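Local coordinates for alpha-l-arabinofuranosidase domain protein (Thermotoga maritima, PDB 4ATW), which hydrolyses terminal alpha-L-arabinofuranosyl residues from arabinosides as a thermostable glycoside hydrolase (EC 3.2.1.55), at residues A432-T438 with F474-E480; P296-K300 with G439-R445. All coordinates share one frame. Residues are numbered along the deposited sequence.

Interaction 1: A432-T438 with F474-E480; sequences ATVYTLT and FSCSVIE
Six backbone hydrogen bonds join strands 433-438 and 475-480, two at each of three antiparallel hydrogen-bonded pairs. Thr433 N to Glu480 O is 3.1 Å and Glu480 N to Thr433 O is 3.0 Å. Tyr435 N to Val478 O is 3.0 Å and Val478 N to Tyr435 O is 2.9 Å. Leu437 N to Cys476 O is 2.8 Å and Cys476 N to Leu437 O is 3.2 Å. Thr438 (chi1 t) continues the ladder with its side chain, donating from OG1 to Phe474 O at 3.0 Å. Phe474 itself has a left-handed backbone (33/56). With Ser475 it faces Asn411 of strand 405-411 as a G1 beta bulge. Val434-Ile479 and Thr436-Ser477 are the non-hydrogen-bonded pairs, with CA-CA 4.2 and 4.0 Å. Here CA-H...O contacts add to the pairing, such as Val434 CA to Val478 O at 3.5 Å. The strand axes run at 169° and approach to 4.6 Å. This is antiparallel pairing inside the C-terminal beta domain: strand 475-481 lies between 433-438 and 405-411. One face carries Val434, Ile479, Thr436 and Ser477. On it Val434 CG1 (chi1 m) meets Ile479 CG1 (chi1 m, chi2 t) at 3.6 Å. The other carries Thr433, Tyr435, Leu437, Cys476, Val478 and Glu480. There Tyr435 (chi1 m) brings OH within 3.6 Å of Glu480 OE2, and its ring stacks on His356, which also hydrogen-bonds Glu480 OE1. Helix 345-355 packs on this face through Leu352, and Cys476 (chi1 t) forms a disulfide with Cys306 of helix 299-313.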
ATOM      1  N   ALA A 432     -15.056  26.218  -6.578  1.00 92.77           N
ATOM      2  CA  ALA A 432     -14.168  25.094  -6.298  1.00 86.89           C
ATOM      3  C   ALA A 432     -12.819  25.160  -7.043  1.00 82.76           C
ATOM      4  O   ALA A 432     -12.681  25.850  -8.056  1.00 82.15           O
ATOM      5  CB  ALA A 432     -14.879  23.803  -6.650  1.00 93.49           C
ATOM      6  N   THR A 433     -11.827  24.431  -6.533  1.00 75.48           N
ATOM      7  CA  THR A 433     -10.504  24.374  -7.151  1.00 62.21           C
ATOM      8  C   THR A 433     -10.169  22.918  -7.522  1.00 54.82           C
ATOM      9  O   THR A 433     -10.407  22.021  -6.726  1.00 58.20           O
ATOM     10  CB  THR A 433      -9.451  24.972  -6.189  1.00 59.41           C
ATOM     11  OG1 THR A 433      -8.180  24.356  -6.436  1.00 60.92           O
ATOM     12  CG2 THR A 433      -9.890  24.814  -4.717  1.00 46.76           C
ATOM     13  N   VAL A 434      -9.649  22.672  -8.727  1.00 53.60           N
ATOM     14  CA  VAL A 434      -9.337  21.291  -9.122  1.00 58.82           C
ATOM     15  C   VAL A 434      -7.862  20.988  -9.244  1.00 60.50           C
ATOM     16  O   VAL A 434      -7.129  21.678  -9.975  1.00 67.53           O
ATOM     17  CB  VAL A 434      -9.985  20.866 -10.491  1.00 58.48           C
ATOM     18  CG1 VAL A 434     -11.395  21.367 -10.580  1.00 53.97           C
ATOM     19  CG2 VAL A 434      -9.145  21.341 -11.688  1.00 48.98           C
ATOM     20  N   TYR A 435      -7.424  19.946  -8.539  1.00 55.06           N
ATOM     21  CA  TYR A 435      -6.020  19.564  -8.626  1.00 55.25           C
ATOM     22  C   TYR A 435      -5.938  18.389  -9.537  1.00 46.87           C
ATOM     23  O   TYR A 435      -6.513  17.361  -9.245  1.00 40.40           O
ATOM     24  CB  TYR A 435      -5.455  19.188  -7.268  1.00 53.26           C
ATOM     25  CG  TYR A 435      -5.784  20.189  -6.212  1.00 43.26           C
ATOM     26  CD1 TYR A 435      -7.038  20.192  -5.611  1.00 38.21           C
ATOM     27  CD2 TYR A 435      -4.848  21.127  -5.809  1.00 40.03           C
ATOM     28  CE1 TYR A 435      -7.358  21.108  -4.610  1.00 50.82           C
ATOM     29  CE2 TYR A 435      -5.153  22.065  -4.814  1.00 46.73           C
ATOM     30  CZ  TYR A 435      -6.413  22.048  -4.213  1.00 45.82           C
ATOM     31  OH  TYR A 435      -6.739  22.940  -3.216  1.00 27.91           O
ATOM     32  N   THR A 436      -5.237  18.555 -10.647  1.00 42.89           N
ATOM     33  CA  THR A 436      -5.109  17.472 -11.604  1.00 57.56           C
ATOM     34  C   THR A 436      -3.646  17.053 -11.795  1.00 54.90           C
ATOM     35  O   THR A 436      -2.713  17.877 -11.702  1.00 53.83           O
ATOM     36  CB  THR A 436      -5.727  17.877 -12.952  1.00 65.89           C
ATOM     37  OG1 THR A 436      -4.730  18.502 -13.763  1.00 83.88           O
ATOM     38  CG2 THR A 436      -6.864  18.881 -12.729  1.00 72.75           C
ATOM     39  N   LEU A 437      -3.456  15.763 -12.062  1.00 56.84           N
ATOM     40  CA  LEU A 437      -2.115  15.205 -12.243  1.00 61.65           C
ATOM     41  C   LEU A 437      -1.933  14.487 -13.565  1.00 59.20           C
ATOM     42  O   LEU A 437      -2.596  13.479 -13.841  1.00 57.70           O
ATOM     43  CB  LEU A 437      -1.785  14.236 -11.098  1.00 56.60           C
ATOM     44  CG  LEU A 437      -0.635  13.251 -11.286  1.00 43.65           C
ATOM     45  CD1 LEU A 437       0.670  13.981 -11.558  1.00 45.93           C
ATOM     46  CD2 LEU A 437      -0.533  12.411 -10.030  1.00 45.62           C
ATOM     47  N   THR A 438      -1.020  15.011 -14.372  1.00 48.84           N
ATOM     48  CA  THR A 438      -0.734  14.415 -15.670  1.00 57.98           C
ATOM     49  C   THR A 438       0.622  14.947 -16.089  1.00 55.39           C
ATOM     50  O   THR A 438       1.346  15.492 -15.255  1.00 51.07           O
ATOM     51  CB  THR A 438      -1.809  14.808 -16.739  1.00 61.04           C
ATOM     52  OG1 THR A 438      -1.698  13.958 -17.899  1.00 43.20           O
ATOM     53  CG2 THR A 438      -1.636  16.264 -17.150  1.00 58.48           C
ATOM     54  N   PHE A 474      -5.076  10.523 -20.114  1.00 55.57           N
ATOM     55  CA  PHE A 474      -4.247   9.938 -19.056  1.00 50.14           C
ATOM     56  C   PHE A 474      -4.015  10.895 -17.880  1.00 40.45           C
ATOM     57  O   PHE A 474      -2.892  11.185 -17.487  1.00 39.83           O
ATOM     58  CB  PHE A 474      -2.913   9.432 -19.633  1.00 53.50           C
ATOM     59  CG  PHE A 474      -2.114  10.475 -20.373  1.00 68.77           C
ATOM     60  CD1 PHE A 474      -1.351  11.408 -19.682  1.00 72.00           C
ATOM     61  CD2 PHE A 474      -2.101  10.502 -21.767  1.00 63.22           C
ATOM     62  CE1 PHE A 474      -0.581  12.347 -20.375  1.00 77.06           C
ATOM     63  CE2 PHE A 474      -1.339  11.437 -22.467  1.00 56.95           C
ATOM     64  CZ  PHE A 474      -0.577  12.357 -21.776  1.00 65.66           C
ATOM     65  N   SER A 475      -5.112  11.368 -17.318  1.00 39.18           N
ATOM     66  CA  SER A 475      -5.056  12.277 -16.193  1.00 43.18           C
ATOM     67  C   SER A 475      -5.912  11.781 -15.006  1.00 49.53           C
ATOM     68  O   SER A 475      -6.838  10.973 -15.132  1.00 36.04           O
ATOM     69  CB  SER A 475      -5.502  13.689 -16.621  1.00 42.98           C
ATOM     70  OG  SER A 475      -6.900  13.774 -16.879  1.00 46.23           O
ATOM     71  N   CYS A 476      -5.596  12.305 -13.840  1.00 58.38           N
ATOM     72  CA  CYS A 476      -6.264  11.907 -12.621  1.00 61.16           C
ATOM     73  C   CYS A 476      -6.516  13.241 -11.967  1.00 56.32           C
ATOM     74  O   CYS A 476      -5.583  14.014 -11.764  1.00 42.75           O
ATOM     75  CB  CYS A 476      -5.270  11.056 -11.843  1.00 74.18           C
ATOM     76  SG  CYS A 476      -5.743  10.257 -10.285  1.00 79.76           S
ATOM     77  N   SER A 477      -7.776  13.524 -11.663  1.00 55.56           N
ATOM     78  CA  SER A 477      -8.119  14.815 -11.088  1.00 48.95           C
ATOM     79  C   SER A 477      -9.030  14.727  -9.872  1.00 50.52           C
ATOM     80  O   SER A 477      -9.799  13.790  -9.716  1.00 56.38           O
ATOM     81  CB  SER A 477      -8.796  15.673 -12.163  1.00 58.59           C
ATOM     82  OG  SER A 477      -8.074  15.674 -13.390  1.00 67.35           O
ATOM     83  N   VAL A 478      -8.925  15.707  -8.995  1.00 50.29           N
ATOM     84  CA  VAL A 478      -9.770  15.770  -7.813  1.00 55.36           C
ATOM     85  C   VAL A 478     -10.356  17.180  -7.750  1.00 61.41           C
ATOM     86  O   VAL A 478      -9.641  18.182  -7.508  1.00 61.09           O
ATOM     87  CB  VAL A 478      -8.992  15.565  -6.507  1.00 54.74           C
ATOM     88  CG1 VAL A 478      -9.964  15.646  -5.310  1.00 43.33           C
ATOM     89  CG2 VAL A 478      -8.233  14.271  -6.559  1.00 62.00           C
ATOM     90  N   ILE A 479     -11.655  17.268  -7.994  1.00 58.20           N
ATOM     91  CA  ILE A 479     -12.327  18.550  -7.936  1.00 52.05           C
ATOM     92  C   ILE A 479     -12.655  18.727  -6.459  1.00 43.48           C
ATOM     93  O   ILE A 479     -13.401  17.941  -5.885  1.00 39.43           O
ATOM     94  CB  ILE A 479     -13.616  18.531  -8.807  1.00 54.58           C
ATOM     95  CG1 ILE A 479     -13.251  18.316 -10.277  1.00 57.25           C
ATOM     96  CG2 ILE A 479     -14.333  19.829  -8.681  1.00 57.64           C
ATOM     97  CD1 ILE A 479     -14.432  18.144 -11.235  1.00 55.24           C
ATOM     98  N   GLU A 480     -12.068  19.739  -5.840  1.00 41.40           N
ATOM     99  CA  GLU A 480     -12.288  20.000  -4.421  1.00 48.81           C
ATOM    100  C   GLU A 480     -13.220  21.173  -4.261  1.00 49.04           C
ATOM    101  O   GLU A 480     -12.821  22.323  -4.434  1.00 63.07           O
ATOM    102  CB  GLU A 480     -10.968  20.299  -3.731  1.00 35.24           C
ATOM    103  CG  GLU A 480     -11.043  20.308  -2.247  1.00 40.74           C
ATOM    104  CD  GLU A 480      -9.655  20.395  -1.626  1.00 50.86           C
ATOM    105  OE1 GLU A 480      -8.929  19.370  -1.637  1.00 36.21           O
ATOM    106  OE2 GLU A 480      -9.287  21.501  -1.144  1.00 56.61           O
TER

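Interaction 2: P296-K300 with G439-R445; sequences PYDLK and GPDVNAR
Two backbone hydrogen bonds tie the first turn of helix 299-313 to loop 439-445. Leu299 N donates to Ala444 O at 2.9 Å. Lys300 N donates weakly to Val442 O at 3.3 Å. In register, Asp298 CA lies 4.8 Å from Arg445 CA and Lys300 CA 5.0 Å from Val442 CA. The loop turns back on itself, where Ala444 N hydrogen-bonds Asp441 O at 3.0 Å. Charged groups sit beside these bonds. Asp298 (chi1 p) forms a salt bridge from OD1 to Lys300 NZ at 3.2 Å, and its OD2 pairs with Arg287. The remaining contacts are packing. Leu299 (chi1 t, chi2 p) points toward the loop and places CD2 3.4 Å from Asp441 O and 3.7 Å from Gly439 N. Asp298 CB lies 3.4 Å from Ala444 O. Arg445 (chi1 p) reaches back along the segment: Arg445 NH2 lies 3.2 Å from Pro296 CB, and Arg445 CB lies 3.7 Å from Tyr297 O. Asp298 occupies the N-cap, its side chain capping a backbone N beyond Lys300, so the site is a side-chain-capped helix start held against a beta-domain loop.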
ATOM      1  N   PRO A 296      11.842   1.908 -13.007  1.00 47.69           N
ATOM      2  CA  PRO A 296      11.708   3.281 -13.491  1.00 38.15           C
ATOM      3  C   PRO A 296      10.263   3.579 -13.833  1.00 33.76           C
ATOM      4  O   PRO A 296       9.844   3.445 -14.967  1.00 38.05           O
ATOM      5  CB  PRO A 296      12.601   3.277 -14.720  1.00 46.80           C
ATOM      6  CG  PRO A 296      12.318   1.936 -15.300  1.00 36.95           C
ATOM      7  CD  PRO A 296      12.399   1.050 -14.077  1.00 43.99           C
ATOM      8  N   TYR A 297       9.503   4.005 -12.847  1.00 40.94           N
ATOM      9  CA  TYR A 297       8.087   4.280 -13.060  1.00 45.36           C
ATOM     10  C   TYR A 297       7.838   5.534 -13.872  1.00 47.65           C
ATOM     11  O   TYR A 297       8.509   6.548 -13.676  1.00 51.05           O
ATOM     12  CB  TYR A 297       7.365   4.376 -11.697  1.00 52.99           C
ATOM     13  CG  TYR A 297       7.406   3.086 -10.884  1.00 46.91           C
ATOM     14  CD1 TYR A 297       6.686   1.966 -11.292  1.00 53.97           C
ATOM     15  CD2 TYR A 297       8.186   2.977  -9.740  1.00 41.40           C
ATOM     16  CE1 TYR A 297       6.737   0.767 -10.578  1.00 41.26           C
ATOM     17  CE2 TYR A 297       8.249   1.788  -9.030  1.00 40.25           C
ATOM     18  CZ  TYR A 297       7.519   0.686  -9.449  1.00 37.50           C
ATOM     19  OH  TYR A 297       7.545  -0.482  -8.715  1.00 35.72           O
ATOM     20  N   ASP A 298       6.884   5.449 -14.795  1.00 55.43           N
ATOM     21  CA  ASP A 298       6.515   6.588 -15.614  1.00 60.36           C
ATOM     22  C   ASP A 298       5.029   6.920 -15.402  1.00 61.89           C
ATOM     23  O   ASP A 298       4.325   6.198 -14.682  1.00 64.08           O
ATOM     24  CB  ASP A 298       6.818   6.311 -17.086  1.00 66.11           C
ATOM     25  CG  ASP A 298       6.143   5.070 -17.601  1.00 77.43           C
ATOM     26  OD1 ASP A 298       4.933   4.913 -17.366  1.00 88.63           O
ATOM     27  OD2 ASP A 298       6.819   4.256 -18.260  1.00 83.94           O
ATOM     28  N   LEU A 299       4.556   8.008 -16.014  1.00 59.69           N
ATOM     29  CA  LEU A 299       3.160   8.452 -15.870  1.00 54.69           C
ATOM     30  C   LEU A 299       2.116   7.350 -16.072  1.00 53.17           C
ATOM     31  O   LEU A 299       1.102   7.320 -15.377  1.00 50.84           O
ATOM     32  CB  LEU A 299       2.864   9.603 -16.834  1.00 47.70           C
ATOM     33  CG  LEU A 299       1.440  10.155 -16.753  1.00 41.59           C
ATOM     34  CD1 LEU A 299       1.175  10.799 -15.419  1.00 35.22           C
ATOM     35  CD2 LEU A 299       1.260  11.158 -17.859  1.00 53.92           C
ATOM     36  N   LYS A 300       2.359   6.469 -17.040  1.00 50.03           N
ATOM     37  CA  LYS A 300       1.478   5.346 -17.316  1.00 42.14           C
ATOM     38  C   LYS A 300       1.207   4.642 -15.994  1.00 56.07           C
ATOM     39  O   LYS A 300       0.050   4.490 -15.595  1.00 58.58           O
ATOM     40  CB  LYS A 300       2.171   4.372 -18.258  1.00 39.85           C
ATOM     41  CG  LYS A 300       1.440   3.067 -18.492  1.00 44.54           C
ATOM     42  CD  LYS A 300       2.243   2.124 -19.424  1.00 50.70           C
ATOM     43  CE  LYS A 300       3.208   1.175 -18.680  1.00 46.87           C
ATOM     44  NZ  LYS A 300       4.404   1.798 -18.054  1.00 35.66           N
ATOM     45  N   GLY A 439       0.953  14.788 -17.368  1.00 49.34           N
ATOM     46  CA  GLY A 439       2.223  15.272 -17.868  1.00 48.45           C
ATOM     47  C   GLY A 439       2.344  15.154 -19.373  1.00 50.88           C
ATOM     48  O   GLY A 439       1.408  14.726 -20.038  1.00 48.59           O
ATOM     49  N   PRO A 440       3.504  15.503 -19.941  1.00 53.33           N
ATOM     50  CA  PRO A 440       3.768  15.440 -21.384  1.00 55.53           C
ATOM     51  C   PRO A 440       3.180  14.261 -22.180  1.00 49.45           C
ATOM     52  O   PRO A 440       2.324  14.436 -23.040  1.00 49.08           O
ATOM     53  CB  PRO A 440       5.289  15.447 -21.445  1.00 64.19           C
ATOM     54  CG  PRO A 440       5.646  16.344 -20.295  1.00 67.07           C
ATOM     55  CD  PRO A 440       4.729  15.857 -19.202  1.00 62.03           C
ATOM     56  N   ASP A 441       3.666  13.062 -21.908  1.00 52.66           N
ATOM     57  CA  ASP A 441       3.182  11.877 -22.596  1.00 59.53           C
ATOM     58  C   ASP A 441       3.033  10.747 -21.590  1.00 61.42           C
ATOM     59  O   ASP A 441       3.455  10.859 -20.442  1.00 62.32           O
ATOM     60  CB  ASP A 441       4.137  11.459 -23.701  1.00 62.80           C
ATOM     61  CG  ASP A 441       5.574  11.415 -23.237  1.00 67.94           C
ATOM     62  OD1 ASP A 441       6.073  12.473 -22.795  1.00 71.52           O
ATOM     63  OD2 ASP A 441       6.202  10.335 -23.317  1.00 57.25           O
ATOM     64  N   VAL A 442       2.433   9.648 -22.019  1.00 61.97           N
ATOM     65  CA  VAL A 442       2.220   8.543 -21.109  1.00 53.90           C
ATOM     66  C   VAL A 442       3.516   7.903 -20.689  1.00 55.42           C
ATOM     67  O   VAL A 442       3.520   6.827 -20.101  1.00 67.82           O
ATOM     68  CB  VAL A 442       1.330   7.466 -21.723  1.00 45.57           C
ATOM     69  CG1 VAL A 442      -0.027   8.067 -22.093  1.00 46.64           C
ATOM     70  CG2 VAL A 442       2.026   6.844 -22.920  1.00 46.00           C
ATOM     71  N   ASN A 443       4.629   8.548 -20.983  1.00 47.21           N
ATOM     72  CA  ASN A 443       5.889   7.958 -20.581  1.00 50.83           C
ATOM     73  C   ASN A 443       6.768   8.946 -19.904  1.00 53.07           C
ATOM     74  O   ASN A 443       7.967   8.710 -19.716  1.00 56.38           O
ATOM     75  CB  ASN A 443       6.605   7.357 -21.778  1.00 45.73           C
ATOM     76  CG  ASN A 443       5.947   6.081 -22.228  1.00 58.91           C
ATOM     77  OD1 ASN A 443       5.679   5.188 -21.395  1.00 54.22           O
ATOM     78  ND2 ASN A 443       5.660   5.977 -23.530  1.00 40.92           N
ATOM     79  N   ALA A 444       6.170  10.064 -19.529  1.00 59.52           N
ATOM     80  CA  ALA A 444       6.931  11.107 -18.865  1.00 71.41           C
ATOM     81  C   ALA A 444       7.337  10.569 -17.511  1.00 68.30           C
ATOM     82  O   ALA A 444       6.683   9.675 -16.983  1.00 70.68           O
ATOM     83  CB  ALA A 444       6.083  12.374 -18.710  1.00 81.68           C
ATOM     84  N   ARG A 445       8.426  11.103 -16.974  1.00 65.81           N
ATOM     85  CA  ARG A 445       8.920  10.693 -15.675  1.00 69.17           C
ATOM     86  C   ARG A 445       9.808  11.806 -15.139  1.00 66.44           C
ATOM     87  O   ARG A 445      10.362  12.592 -15.909  1.00 70.37           O
ATOM     88  CB  ARG A 445       9.672   9.358 -15.786  1.00 73.27           C
ATOM     89  CG  ARG A 445      10.660   9.272 -16.931  1.00 87.35           C
ATOM     90  CD  ARG A 445      10.983   7.818 -17.310  1.00 90.00           C
ATOM     91  NE  ARG A 445      11.289   6.989 -16.142  1.00 98.54           N
ATOM     92  CZ  ARG A 445      12.264   7.239 -15.266  1.00 97.99           C
ATOM     93  NH1 ARG A 445      13.041   8.308 -15.414  1.00102.03           N
ATOM     94  NH2 ARG A 445      12.462   6.423 -14.234  1.00 88.06           N
TER

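The centres of interactions 1 and 2 lie about 17 Å apart, on the same side of the chain's centre. Their segments alternate along the chain: 296-300, 432-438, 439-445, then 474-480. Loop 439-445 directly follows strand 433-438, so one continuous run serves both contacts. Phe474 joins them in space. Phe474 CD1 lies 3.2 Å from Leu299 CD2, Phe474 CD2 3.2 Å from Val442 CG1 and Phe474 CE1 3.1 Å from Gly439 O. Helix 299-313 lies between strands 276-284 and 321-322, the seventh and eighth of the parallel sheet of a (beta/alpha)8-type barrel. The two contacts and the Cys306-Cys476 disulfide thus connect this barrel helix to the C-terminal beta domain.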